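Local coordinates for protein cadherin-related family member 2 (Mus musculus, PDB 5CYX) that probably joins adjacent microvilli of the epithelial brush border through calcium-dependent heterophilic adhesion with CDHR5, and so controls microvillar packing, at residues 110-115 with 208-213; 147-152 with 179-184; 253-258 with 302-307; 155-160 with 170-175. One frame throughout, in Å; residues are numbered along the deposited sequence. Where two conformers were deposited one is given.

Interaction 1: 110-115 with 208-213; sequences FSTSIN and VSISVI
Ile114 meets Ile210 on the inward face of a parallel strand pair: its CD1 lies 3.6 Å from Ile210 CG2, the two side chains crossing obliquely. Ile114 holds CG1 between the backbone N and the carbonyl carbon (chi1 63°), and CG1 as well as CD1 lies against that methyl. On the same face Phe110 CD2 comes within 4.2 Å of Val208 CG2. On the other face, Ile213 CD1 bridges Ser113 CB and Asn115 ND2, at 3.9 Å from Ser113 CB. Five backbone bonds set this register. Ser209 N gives a nearly straight bond to Phe110 O (2.9 Å, 177°), and Ser209 O accepts from Thr112 N; the pattern then repeats through Ser211 and closes with Ile213 N to Ile114 O at 2.8 Å. A water donates to Thr112 O and also hydrogen-bonds Ser211 OG at 2.7 Å. Further out, Val124 and Phe125 of strand 123-126 pack on the face of Thr112, Ile114, Val208 and Ile210, while strand 180-189 takes the other edge of 208-213. Parallel pairing of the first and last strands is a hallmark of the cadherin repeat, here the second; its chemistry implies a largely apolar face turned to the core and a serine-rich face more open to solvent.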
loop_
_atom_site.group_PDB
_atom_site.type_symbol
_atom_site.label_atom_id
_atom_site.label_comp_id
_atom_site.label_asym_id
_atom_site.label_seq_id
_atom_site.Cartn_x
_atom_site.Cartn_y
_atom_site.Cartn_z
ATOM N N PHE A 110 10.783 18.499 5.953
ATOM C CA PHE A 110 10.461 18.348 4.550
ATOM C C PHE A 110 9.174 19.083 4.341
ATOM O O PHE A 110 8.387 19.216 5.284
ATOM C CB PHE A 110 10.215 16.859 4.238
ATOM C CG PHE A 110 11.387 16.003 4.542
ATOM C CD1 PHE A 110 12.481 15.941 3.638
ATOM C CD2 PHE A 110 11.482 15.351 5.755
ATOM C CE1 PHE A 110 13.588 15.149 3.937
ATOM C CE2 PHE A 110 12.581 14.560 6.053
ATOM C CZ PHE A 110 13.632 14.449 5.152
ATOM N N SER A 111 8.922 19.491 3.108
ATOM C CA SER A 111 7.647 20.070 2.734
ATOM C C SER A 111 7.241 19.643 1.314
ATOM O O SER A 111 8.094 19.357 0.473
ATOM C CB SER A 111 7.671 21.577 2.848
ATOM O OG SER A 111 8.646 22.084 1.962
ATOM N N THR A 112 5.942 19.598 1.047
ATOM C CA THR A 112 5.470 19.301 -0.277
ATOM C C THR A 112 4.051 19.854 -0.443
ATOM O O THR A 112 3.368 20.183 0.557
ATOM C CB THR A 112 5.492 17.740 -0.492
ATOM O OG1 THR A 112 5.254 17.435 -1.850
ATOM C CG2 THR A 112 4.417 17.064 0.327
ATOM N N SER A 113 3.605 19.939 -1.690
ATOM C CA SER A 113 2.240 20.326 -2.000
ATOM C C SER A 113 1.503 19.195 -2.717
ATOM O O SER A 113 2.081 18.545 -3.595
ATOM C CB SER A 113 2.211 21.542 -2.906
ATOM O OG SER A 113 2.823 22.591 -2.239
ATOM N N ILE A 114 0.228 19.022 -2.397
ATOM C CA ILE A 114 -0.606 18.089 -3.144
ATOM C C ILE A 114 -1.967 18.672 -3.462
ATOM O O ILE A 114 -2.514 19.480 -2.688
ATOM C CB ILE A 114 -0.770 16.762 -2.408
ATOM C CG1 ILE A 114 -1.503 16.971 -1.076
ATOM C CG2 ILE A 114 0.583 16.101 -2.217
ATOM C CD1 ILE A 114 -1.486 15.771 -0.179
ATOM N N ASN A 115 -2.488 18.277 -4.618
ATOM C CA ASN A 115 -3.820 18.642 -5.035
ATOM C C ASN A 115 -4.821 17.970 -4.129
ATOM O O ASN A 115 -4.645 16.790 -3.800
ATOM C CB ASN A 115 -4.113 18.126 -6.453
ATOM C CG ASN A 115 -3.455 18.950 -7.532
ATOM O OD1 ASN A 115 -3.340 18.497 -8.652
ATOM N ND2 ASN A 115 -2.998 20.095 -7.215
ATOM N N VAL A 208 7.102 16.471 8.278
ATOM C CA VAL A 208 6.639 16.688 6.915
ATOM C C VAL A 208 5.448 17.616 6.893
ATOM O O VAL A 208 4.352 17.268 7.414
ATOM C CB VAL A 208 6.270 15.363 6.210
ATOM C CG1 VAL A 208 5.980 15.616 4.726
ATOM C CG2 VAL A 208 7.415 14.391 6.362
ATOM N N SER A 209 5.681 18.774 6.299
ATOM C CA SER A 209 4.679 19.795 6.087
ATOM C C SER A 209 4.007 19.619 4.743
ATOM O O SER A 209 4.675 19.680 3.701
ATOM C CB SER A 209 5.339 21.168 6.127
ATOM O OG SER A 209 5.951 21.324 7.393
ATOM N N ILE A 210 2.687 19.398 4.768
ATOM C CA ILE A 210 1.895 19.206 3.553
ATOM C C ILE A 210 0.960 20.368 3.265
ATOM O O ILE A 210 0.095 20.622 4.078
ATOM C CB ILE A 210 1.098 17.893 3.644
ATOM C CG1 ILE A 210 2.060 16.731 3.932
ATOM C CG2 ILE A 210 0.327 17.634 2.355
ATOM C CD1 ILE A 210 1.377 15.467 4.290
ATOM N N SER A 211 1.129 21.083 2.138
ATOM C CA SER A 211 0.124 22.064 1.690
ATOM C C SER A 211 -0.903 21.396 0.744
ATOM O O SER A 211 -0.532 20.721 -0.177
ATOM C CB SER A 211 0.752 23.272 1.004
ATOM O OG SER A 211 1.806 23.742 1.801
ATOM N N VAL A 212 -2.189 21.606 1.005
ATOM C CA VAL A 212 -3.234 21.149 0.123
ATOM C C VAL A 212 -3.646 22.279 -0.769
ATOM O O VAL A 212 -3.937 23.382 -0.272
ATOM C CB VAL A 212 -4.462 20.696 0.924
ATOM C CG1 VAL A 212 -5.494 20.066 -0.020
ATOM C CG2 VAL A 212 -4.022 19.715 2.003
ATOM N N ILE A 213 -3.681 22.004 -2.064
ATOM C CA ILE A 213 -4.017 22.961 -3.105
ATOM C C ILE A 213 -5.493 22.856 -3.414
ATOM O O ILE A 213 -6.041 21.758 -3.690
ATOM C CB ILE A 213 -3.206 22.657 -4.386
ATOM C CG1 ILE A 213 -1.717 22.917 -4.147
ATOM C CG2 ILE A 213 -3.719 23.428 -5.608
ATOM C CD1 ILE A 213 -0.839 22.329 -5.258
HETATM O O HOH W 1 4.081 22.462 2.424
#

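Interaction 2: 147-152 with 179-184; sequences VIPSTA and AFYQLE
Val147 CG1 and Pro149 CD both approach Tyr181 CD2, at 4.2 and 4.1 Å respectively. The proline side chain crosses the tyrosine at about a right angle. With CG anti to its carbonyl carbon (chi1 -56°), Tyr181 sets its ring beside Val147 and Pro149, and the ring also meets Phe158 edge-to-face. Val147 CG2 adds a looser touch, 4.4 Å from Leu183 CG. Outward from this apolar centre, Ile148 and Gln182 form an antiparallel hydrogen-bonded pair: Ile148 N donates to Gln182 O at 2.9 Å, and Gln182 N returns a bond to Ile148 O, lying in the carbonyl plane. On the face carrying these two side chains, Ile148 CD1 lies 4.3 Å from Gln182 NE2. The strand pairing then stops at Pro149, which follows a cis peptide bond and has no N-H to donate; its CD instead lies 3.5 Å from Phe180 O. Ser150 OG donates to Val147 O at 2.8 Å, tying the turn back onto the strand end, and Ser154 OG bonds Pro149 O beyond it. In this second cadherin repeat edge strand 140-148 thus ends against strand 180-189, and the chemistry implies apolar packing on the Tyr181 side and a polar turn that leads the chain out of the sheet.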
loop_
_atom_site.group_PDB
_atom_site.type_symbol
_atom_site.label_atom_id
_atom_site.label_comp_id
_atom_site.label_asym_id
_atom_site.label_seq_id
_atom_site.Cartn_x
_atom_site.Cartn_y
_atom_site.Cartn_z
ATOM N N VAL A 147 -0.123 13.755 13.778
ATOM C CA VAL A 147 -0.636 14.591 12.704
ATOM C C VAL A 147 -1.236 15.867 13.338
ATOM O O VAL A 147 -1.940 15.787 14.315
ATOM C CB VAL A 147 -1.640 13.801 11.860
ATOM C CG1 VAL A 147 -2.201 14.592 10.691
ATOM C CG2 VAL A 147 -0.974 12.556 11.325
ATOM N N ILE A 148 -0.885 17.035 12.809
ATOM C CA ILE A 148 -1.415 18.328 13.263
ATOM C C ILE A 148 -2.053 19.005 12.051
ATOM O O ILE A 148 -1.415 19.060 11.015
ATOM C CB ILE A 148 -0.282 19.227 13.798
ATOM C CG1 ILE A 148 0.313 18.598 15.066
ATOM C CG2 ILE A 148 -0.789 20.656 14.107
ATOM C CD1 ILE A 148 1.433 19.409 15.703
ATOM N N PRO A 149 -3.289 19.501 12.128
ATOM C CA PRO A 149 -4.205 19.358 13.272
ATOM C C PRO A 149 -4.628 17.909 13.549
ATOM O O PRO A 149 -4.761 17.129 12.585
ATOM C CB PRO A 149 -5.434 20.169 12.828
ATOM C CG PRO A 149 -5.406 20.061 11.338
ATOM C CD PRO A 149 -3.954 20.113 10.965
ATOM N N SER A 150 -4.820 17.589 14.842
ATOM C CA SER A 150 -5.276 16.261 15.325
ATOM C C SER A 150 -6.793 16.160 15.458
ATOM O O SER A 150 -7.370 16.737 16.379
ATOM C CB SER A 150 -4.718 15.921 16.720
ATOM O OG SER A 150 -3.323 16.016 16.780
ATOM N N THR A 151 -7.409 15.425 14.540
ATOM C CA THR A 151 -8.829 15.061 14.595
ATOM C C THR A 151 -8.912 13.566 14.233
ATOM O O THR A 151 -7.960 13.014 13.640
ATOM C CB THR A 151 -9.663 15.899 13.593
ATOM O OG1 THR A 151 -9.161 15.713 12.251
ATOM C CG2 THR A 151 -9.603 17.387 13.938
ATOM N N ALA A 152 -10.017 12.905 14.591
ATOM C CA ALA A 152 -10.263 11.514 14.164
ATOM C C ALA A 152 -9.947 11.355 12.655
ATOM O O ALA A 152 -9.295 10.380 12.208
ATOM C CB ALA A 152 -11.706 11.113 14.452
ATOM N N ALA A 179 -6.351 23.060 4.906
ATOM C CA ALA A 179 -5.407 23.466 3.878
ATOM C C ALA A 179 -3.976 22.970 4.152
ATOM O O ALA A 179 -3.115 23.058 3.279
ATOM C CB ALA A 179 -5.415 24.988 3.782
ATOM N N PHE A 180 -3.718 22.485 5.366
ATOM C CA PHE A 180 -2.361 22.150 5.794
ATOM C C PHE A 180 -2.352 21.008 6.809
ATOM O O PHE A 180 -3.283 20.853 7.610
ATOM C CB PHE A 180 -1.661 23.402 6.381
ATOM C CG PHE A 180 -0.203 23.198 6.757
ATOM C CD1 PHE A 180 0.809 23.330 5.813
ATOM C CD2 PHE A 180 0.160 22.923 8.076
ATOM C CE1 PHE A 180 2.142 23.168 6.170
ATOM C CE2 PHE A 180 1.488 22.755 8.434
ATOM C CZ PHE A 180 2.478 22.871 7.483
ATOM N N TYR A 181 -1.295 20.215 6.755
ATOM C CA TYR A 181 -1.002 19.206 7.746
ATOM C C TYR A 181 0.499 19.197 7.996
ATOM O O TYR A 181 1.286 19.465 7.104
ATOM C CB TYR A 181 -1.460 17.804 7.341
ATOM C CG TYR A 181 -2.938 17.679 7.007
ATOM C CD1 TYR A 181 -3.387 17.910 5.720
ATOM C CD2 TYR A 181 -3.885 17.311 7.985
ATOM C CE1 TYR A 181 -4.708 17.864 5.417
ATOM C CE2 TYR A 181 -5.223 17.239 7.693
ATOM C CZ TYR A 181 -5.635 17.502 6.420
ATOM O OH TYR A 181 -6.948 17.442 6.081
ATOM N N GLN A 182 0.860 18.874 9.221
ATOM C CA GLN A 182 2.196 18.602 9.601
ATOM C C GLN A 182 2.219 17.236 10.262
ATOM O O GLN A 182 1.568 17.009 11.282
ATOM C CB GLN A 182 2.706 19.645 10.599
ATOM C CG GLN A 182 4.170 19.418 10.946
ATOM C CD GLN A 182 4.610 20.297 12.099
ATOM O OE1 GLN A 182 4.677 21.494 11.940
ATOM N NE2 GLN A 182 4.904 19.708 13.246
ATOM N N LEU A 183 3.029 16.361 9.706
ATOM C CA LEU A 183 3.189 15.014 10.189
ATOM C C LEU A 183 4.521 14.962 10.892
ATOM O O LEU A 183 5.524 15.461 10.346
ATOM C CB LEU A 183 3.225 14.034 9.025
ATOM C CG LEU A 183 1.975 13.648 8.270
ATOM C CD1 LEU A 183 1.304 14.807 7.586
ATOM C CD2 LEU A 183 2.378 12.610 7.234
ATOM N N GLU A 184 4.541 14.351 12.071
ATOM C CA GLU A 184 5.769 13.990 12.742
ATOM C C GLU A 184 6.032 12.489 12.539
ATOM O O GLU A 184 5.157 11.695 12.830
ATOM C CB GLU A 184 5.652 14.300 14.226
ATOM C CG GLU A 184 6.785 13.742 15.044
ATOM C CD GLU A 184 6.701 14.120 16.501
ATOM O OE1 GLU A 184 5.803 14.893 16.909
ATOM O OE2 GLU A 184 7.598 13.686 17.230
#

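Interaction 3: 253-258 with 302-307; sequences INDIVT and ATEKNL. With CA (calcium ion), chain F.
Val257 CG1 packs 3.6 Å from Ala302 CB in the tight part of this contact, where two antiparallel strands meet. Thr258 and Thr303 form the hydrogen-bonded pair beside it: Thr258 N donates to Thr303 O and Thr303 N to Thr258 O, the latter at 2.8 Å. Thr258 OG1 adds a weak bond to Thr303 O. Past the pair, Lys305 N donates to Ile256 O at 3.0 Å, and Asp255 takes over with its side chain. CG of Asp255 stands anti to the backbone N (chi1 -164°), and OD2 accepts Asn306 N at 3.1 Å through its syn lone pair. A water lies between Asp255 OD2 and Glu304 OE1 and may bridge them, weakly on the glutamate side, placing Asp255 in the second shell behind this calcium ligand. An alanine at Asp255 would probably leave Asn306 N without this acceptor and let the turn after Glu304 move. Glu304 binds calcium through both carboxylate oxygens, OE1 at 2.4 Å and OE2 at 2.5 Å, and two waters join the coordination. Leu218, Asp248 and Asp250 complete this site at the junction of the second and third cadherin repeats. The solvent side is plain alongside packing of two exposed chains: Lys305 and Ile256 point the same way, with Lys305 CD 3.7 Å from Ile256 CG2. Strand 315-324 borders the other side of strand 295-304, and Phe222 and Ala246 pack on Ala302.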
loop_
_atom_site.group_PDB
_atom_site.type_symbol
_atom_site.label_atom_id
_atom_site.label_comp_id
_atom_site.label_asym_id
_atom_site.label_seq_id
_atom_site.Cartn_x
_atom_site.Cartn_y
_atom_site.Cartn_z
ATOM N N ILE A 253 -9.312 29.754 -4.258
ATOM C CA ILE A 253 -9.432 30.135 -5.629
ATOM C C ILE A 253 -10.119 31.475 -5.756
ATOM O O ILE A 253 -9.563 32.357 -6.379
ATOM C CB ILE A 253 -10.111 29.014 -6.495
ATOM C CG1 ILE A 253 -9.183 27.792 -6.575
ATOM C CG2 ILE A 253 -10.342 29.469 -7.945
ATOM C CD1 ILE A 253 -9.852 26.473 -7.000
ATOM N N ASN A 254 -11.299 31.646 -5.173
ATOM C CA ASN A 254 -12.134 32.863 -5.356
ATOM C C ASN A 254 -12.159 33.351 -6.815
ATOM O O ASN A 254 -11.720 34.461 -7.126
ATOM C CB ASN A 254 -11.739 34.044 -4.442
ATOM C CG ASN A 254 -11.171 33.614 -3.124
ATOM O OD1 ASN A 254 -11.900 33.120 -2.245
ATOM N ND2 ASN A 254 -9.864 33.848 -2.943
ATOM N N ASP A 255 -12.673 32.472 -7.669
ATOM C CA ASP A 255 -12.883 32.683 -9.097
ATOM C C ASP A 255 -13.932 33.780 -9.218
ATOM O O ASP A 255 -14.843 33.842 -8.407
ATOM C CB ASP A 255 -13.439 31.375 -9.720
ATOM C CG ASP A 255 -13.340 31.330 -11.256
ATOM O OD1 ASP A 255 -12.883 32.292 -11.892
ATOM O OD2 ASP A 255 -13.751 30.306 -11.835
ATOM N N ILE A 256 -13.824 34.611 -10.244
ATOM C CA ILE A 256 -14.825 35.619 -10.530
ATOM C C ILE A 256 -16.183 34.971 -10.896
ATOM O O ILE A 256 -16.224 33.897 -11.508
ATOM C CB ILE A 256 -14.378 36.521 -11.713
ATOM C CG1 ILE A 256 -13.085 37.288 -11.345
ATOM C CG2 ILE A 256 -15.468 37.534 -12.048
ATOM C CD1 ILE A 256 -12.508 38.114 -12.485
ATOM N N VAL A 257 -17.280 35.642 -10.549
ATOM C CA VAL A 257 -18.610 35.156 -10.889
ATOM C C VAL A 257 -19.345 36.121 -11.811
ATOM O O VAL A 257 -19.265 37.322 -11.610
ATOM C CB VAL A 257 -19.448 34.920 -9.606
ATOM C CG1 VAL A 257 -20.876 34.622 -9.967
ATOM C CG2 VAL A 257 -18.846 33.796 -8.807
ATOM N N THR A 258 -20.068 35.584 -12.797
ATOM C CA THR A 258 -20.998 36.372 -13.594
ATOM C C THR A 258 -22.412 35.887 -13.371
ATOM O O THR A 258 -22.631 34.863 -12.743
ATOM C CB THR A 258 -20.669 36.346 -15.086
ATOM O OG1 THR A 258 -20.767 35.012 -15.571
ATOM C CG2 THR A 258 -19.288 36.827 -15.314
ATOM N N ALA A 302 -25.835 32.422 -11.179
ATOM C CA ALA A 302 -24.458 32.842 -11.030
ATOM C C ALA A 302 -23.598 31.712 -11.547
ATOM O O ALA A 302 -23.816 30.574 -11.201
ATOM C CB ALA A 302 -24.145 33.112 -9.565
ATOM N N THR A 303 -22.602 32.044 -12.352
ATOM C CA THR A 303 -21.729 31.071 -12.998
ATOM C C THR A 303 -20.284 31.552 -12.826
ATOM O O THR A 303 -19.966 32.711 -13.122
ATOM C CB THR A 303 -22.046 30.970 -14.507
ATOM O OG1 THR A 303 -23.449 30.766 -14.702
ATOM C CG2 THR A 303 -21.299 29.848 -15.151
ATOM N N GLU A 304 -19.419 30.663 -12.348
ATOM C CA GLU A 304 -18.002 30.942 -12.247
ATOM C C GLU A 304 -17.443 31.108 -13.644
ATOM O O GLU A 304 -17.977 30.575 -14.605
ATOM C CB GLU A 304 -17.273 29.855 -11.468
ATOM C CG GLU A 304 -17.681 29.856 -10.000
ATOM C CD GLU A 304 -17.069 28.752 -9.158
ATOM O OE1 GLU A 304 -16.065 28.147 -9.542
ATOM O OE2 GLU A 304 -17.543 28.527 -8.041
ATOM N N LYS A 305 -16.371 31.863 -13.764
ATOM C CA LYS A 305 -15.835 32.158 -15.082
ATOM C C LYS A 305 -15.086 30.983 -15.662
ATOM O O LYS A 305 -15.125 30.771 -16.854
ATOM C CB LYS A 305 -14.968 33.409 -15.048
ATOM C CG LYS A 305 -15.814 34.680 -14.969
ATOM C CD LYS A 305 -15.053 35.952 -15.353
ATOM C CE LYS A 305 -14.858 36.095 -16.849
ATOM N NZ LYS A 305 -14.021 37.296 -17.146
ATOM N N ASN A 306 -14.418 30.214 -14.818
ATOM C CA ASN A 306 -13.706 29.029 -15.249
ATOM C C ASN A 306 -14.507 27.768 -14.962
ATOM O O ASN A 306 -15.323 27.726 -14.030
ATOM C CB ASN A 306 -12.345 28.961 -14.561
ATOM C CG ASN A 306 -11.483 30.165 -14.909
ATOM O OD1 ASN A 306 -11.446 31.162 -14.187
ATOM N ND2 ASN A 306 -10.867 30.111 -16.067
ATOM N N LEU A 307 -14.251 26.746 -15.780
ATOM C CA LEU A 307 -14.925 25.463 -15.651
ATOM C C LEU A 307 -14.347 24.751 -14.459
ATOM O O LEU A 307 -13.202 24.964 -14.101
ATOM C CB LEU A 307 -14.750 24.607 -16.924
ATOM C CG LEU A 307 -15.287 25.211 -18.239
ATOM C CD1 LEU A 307 -14.990 24.272 -19.399
ATOM C CD2 LEU A 307 -16.771 25.535 -18.179
HETATM CA CA CA F . -15.754 26.919 -7.506
HETATM O O HOH W 2 -13.031 28.070 -10.879
HETATM O O HOH W 3 -15.819 25.053 -9.235
HETATM O O HOH W 4 -13.479 27.672 -8.204
#

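Interaction 4: 155-160 with 170-175; sequences NNLFRI and DTLSYN
Leu157 pushes CD1 against the backbone of the facing loop, 3.5 Å from Asp170 O and 3.7 Å from Thr171 O. The same methyl lies 3.8 Å from Asp170 CB and 4.1 Å from Leu172 CD2, and so touches three successive residues. Leu157 has CG anti to the backbone N (chi1 -157°), and that CG sits over one face of the neighbouring Phe158 ring, 3.8 Å above its plane and offset toward the rim.

The polar part is carried by Asn156 and Asp170, whose side chains cross at about a right angle. Asn156 ND2 donates to Asp170 OD2 at 3.1 Å, bent to 143° at the hydrogen. OD2 lies close to the amide plane, yet the donor stands above the carboxylate plane, the two flat groups being 79° apart. The second oxygen, OD1, accepts Thr171 N of its own segment at 2.9 Å on the anti side; together the two bonds limit rotation of the carboxylate. Lys177 makes a long, weak ion pair with OD1. An alanine at Asp170 would probably leave Asn156 ND2 and Thr171 N without these acceptors and the Asn156 amide freer to turn.

Leu157 also packs on Tyr181, while Asn169 bonds the backbone of Leu157, beside the start of strand 158-160. Arg159 NH2 reaches Gly121 O of the second subunit. Strand 158-160, which ends the first segment, pairs antiparallel with strand 165-168, which comes just before the second, so the contact closes the base of this beta-hairpin in the Greek-key beta-sandwich of the second cadherin repeat.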
loop_
_atom_site.group_PDB
_atom_site.type_symbol
_atom_site.label_atom_id
_atom_site.label_comp_id
_atom_site.label_asym_id
_atom_site.label_seq_id
_atom_site.Cartn_x
_atom_site.Cartn_y
_atom_site.Cartn_z
ATOM N N ASN A 155 -5.979 11.856 11.642
ATOM C CA ASN A 155 -5.271 10.609 11.972
ATOM C C ASN A 155 -5.613 9.376 11.102
ATOM O O ASN A 155 -4.954 8.356 11.198
ATOM C CB ASN A 155 -5.479 10.293 13.459
ATOM C CG ASN A 155 -4.789 11.327 14.354
ATOM O OD1 ASN A 155 -3.586 11.231 14.610
ATOM N ND2 ASN A 155 -5.527 12.358 14.763
ATOM N N ASN A 156 -6.686 9.453 10.321
ATOM C CA ASN A 156 -7.059 8.420 9.351
ATOM C C ASN A 156 -6.512 8.724 7.925
ATOM O O ASN A 156 -6.632 7.897 7.031
ATOM C CB ASN A 156 -8.574 8.417 9.217
ATOM C CG ASN A 156 -9.081 7.214 8.411
ATOM O OD1 ASN A 156 -8.677 6.110 8.674
ATOM N ND2 ASN A 156 -9.948 7.441 7.428
ATOM N N LEU A 157 -6.027 9.933 7.735
ATOM C CA LEU A 157 -5.771 10.520 6.424
ATOM C C LEU A 157 -4.516 9.988 5.734
ATOM O O LEU A 157 -4.458 9.959 4.506
ATOM C CB LEU A 157 -5.619 12.065 6.587
ATOM C CG LEU A 157 -5.854 12.979 5.407
ATOM C CD1 LEU A 157 -7.034 12.631 4.523
ATOM C CD2 LEU A 157 -6.050 14.402 5.914
ATOM N N PHE A 158 -3.517 9.587 6.511
ATOM C CA PHE A 158 -2.216 9.276 5.971
ATOM C C PHE A 158 -1.710 8.042 6.624
ATOM O O PHE A 158 -1.987 7.815 7.754
ATOM C CB PHE A 158 -1.196 10.373 6.235
ATOM C CG PHE A 158 -1.569 11.686 5.676
ATOM C CD1 PHE A 158 -1.482 11.924 4.295
ATOM C CD2 PHE A 158 -1.888 12.766 6.524
ATOM C CE1 PHE A 158 -1.760 13.174 3.774
ATOM C CE2 PHE A 158 -2.215 13.992 5.992
ATOM C CZ PHE A 158 -2.130 14.199 4.617
ATOM N N ARG A 159 -0.919 7.274 5.884
ATOM C CA ARG A 159 -0.333 6.072 6.422
ATOM C C ARG A 159 1.025 5.839 5.787
ATOM O O ARG A 159 1.246 6.253 4.675
ATOM C CB ARG A 159 -1.251 4.901 6.160
ATOM C CG ARG A 159 -1.596 4.627 4.674
ATOM C CD ARG A 159 -2.684 3.517 4.634
ATOM N NE ARG A 159 -3.158 3.175 3.285
ATOM C CZ ARG A 159 -2.468 2.471 2.365
ATOM N NH1 ARG A 159 -1.230 2.055 2.606
ATOM N NH2 ARG A 159 -3.017 2.187 1.182
ATOM N N ILE A 160 1.891 5.106 6.454
ATOM C CA ILE A 160 3.239 4.985 5.997
ATOM C C ILE A 160 3.614 3.539 5.774
ATOM O O ILE A 160 3.183 2.645 6.499
ATOM C CB ILE A 160 4.231 5.714 6.948
ATOM C CG1 ILE A 160 5.526 5.959 6.207
ATOM C CG2 ILE A 160 4.434 4.906 8.234
ATOM C CD1 ILE A 160 6.289 7.186 6.709
ATOM N N ASP A 170 -7.443 8.658 2.867
ATOM C CA ASP A 170 -8.787 9.203 2.810
ATOM C C ASP A 170 -8.693 10.482 1.973
ATOM O O ASP A 170 -7.599 10.857 1.595
ATOM C CB ASP A 170 -9.196 9.536 4.258
ATOM C CG ASP A 170 -10.701 9.647 4.476
ATOM O OD1 ASP A 170 -11.501 9.720 3.536
ATOM O OD2 ASP A 170 -11.097 9.712 5.654
ATOM N N THR A 171 -9.828 11.114 1.676
ATOM C CA THR A 171 -9.912 12.156 0.663
ATOM C C THR A 171 -9.609 13.481 1.334
ATOM O O THR A 171 -9.922 13.688 2.525
ATOM C CB THR A 171 -11.341 12.305 0.125
ATOM O OG1 THR A 171 -12.196 12.401 1.268
ATOM C CG2 THR A 171 -11.799 11.093 -0.698
ATOM N N LEU A 172 -9.008 14.369 0.582
ATOM C CA LEU A 172 -8.616 15.672 1.126
ATOM C C LEU A 172 -9.725 16.685 0.897
ATOM O O LEU A 172 -10.525 16.518 0.020
ATOM C CB LEU A 172 -7.349 16.176 0.388
ATOM C CG LEU A 172 -6.112 15.289 0.447
ATOM C CD1 LEU A 172 -5.014 15.600 -0.560
ATOM C CD2 LEU A 172 -5.534 15.342 1.828
ATOM N N SER A 173 -9.704 17.808 1.632
ATOM C CA SER A 173 -10.516 18.992 1.259
ATOM C C SER A 173 -9.912 20.268 1.819
ATOM O O SER A 173 -9.916 20.459 3.040
ATOM C CB SER A 173 -11.971 18.884 1.767
ATOM O OG SER A 173 -12.693 20.060 1.366
ATOM N N TYR A 174 -9.389 21.120 0.928
ATOM C CA TYR A 174 -8.870 22.418 1.315
ATOM C C TYR A 174 -9.875 23.212 2.166
ATOM O O TYR A 174 -9.507 23.776 3.149
ATOM C CB TYR A 174 -8.432 23.228 0.069
ATOM C CG TYR A 174 -7.973 24.664 0.352
ATOM C CD1 TYR A 174 -8.883 25.679 0.589
ATOM C CD2 TYR A 174 -6.615 25.008 0.357
ATOM C CE1 TYR A 174 -8.440 27.004 0.851
ATOM C CE2 TYR A 174 -6.178 26.309 0.640
ATOM C CZ TYR A 174 -7.092 27.301 0.864
ATOM O OH TYR A 174 -6.667 28.616 1.113
ATOM N N ASN A 175 -11.117 23.274 1.734
ATOM C CA ASN A 175 -12.180 24.057 2.362
ATOM C C ASN A 175 -12.955 23.385 3.509
ATOM O O ASN A 175 -13.433 24.049 4.389
ATOM C CB ASN A 175 -13.181 24.437 1.275
ATOM C CG ASN A 175 -12.554 25.337 0.236
ATOM O OD1 ASN A 175 -12.114 24.895 -0.862
ATOM N ND2 ASN A 175 -12.411 26.561 0.614
#

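Overall arrangement
From the N terminus, strand 109-115 opens the second cadherin repeat, and interaction 1 closes its long loop when the last strand, 206-213, returns alongside it. Interaction 2 closes a shorter loop within that span, and interaction 4 a still shorter one within interaction 2, so the three nest without crossing. Interactions 1 and 2 share one sheet through neighbouring strands 206-213 and 180-189; interaction 4 belongs to the facing layer, where Leu157, Phe158 and Leu172 pack against Tyr181, Ile210 and Ile114. Interaction 3 follows in series in the third repeat, its centre about 26 Å from that of interaction 1, and includes a calcium ligand at the junction between the repeats.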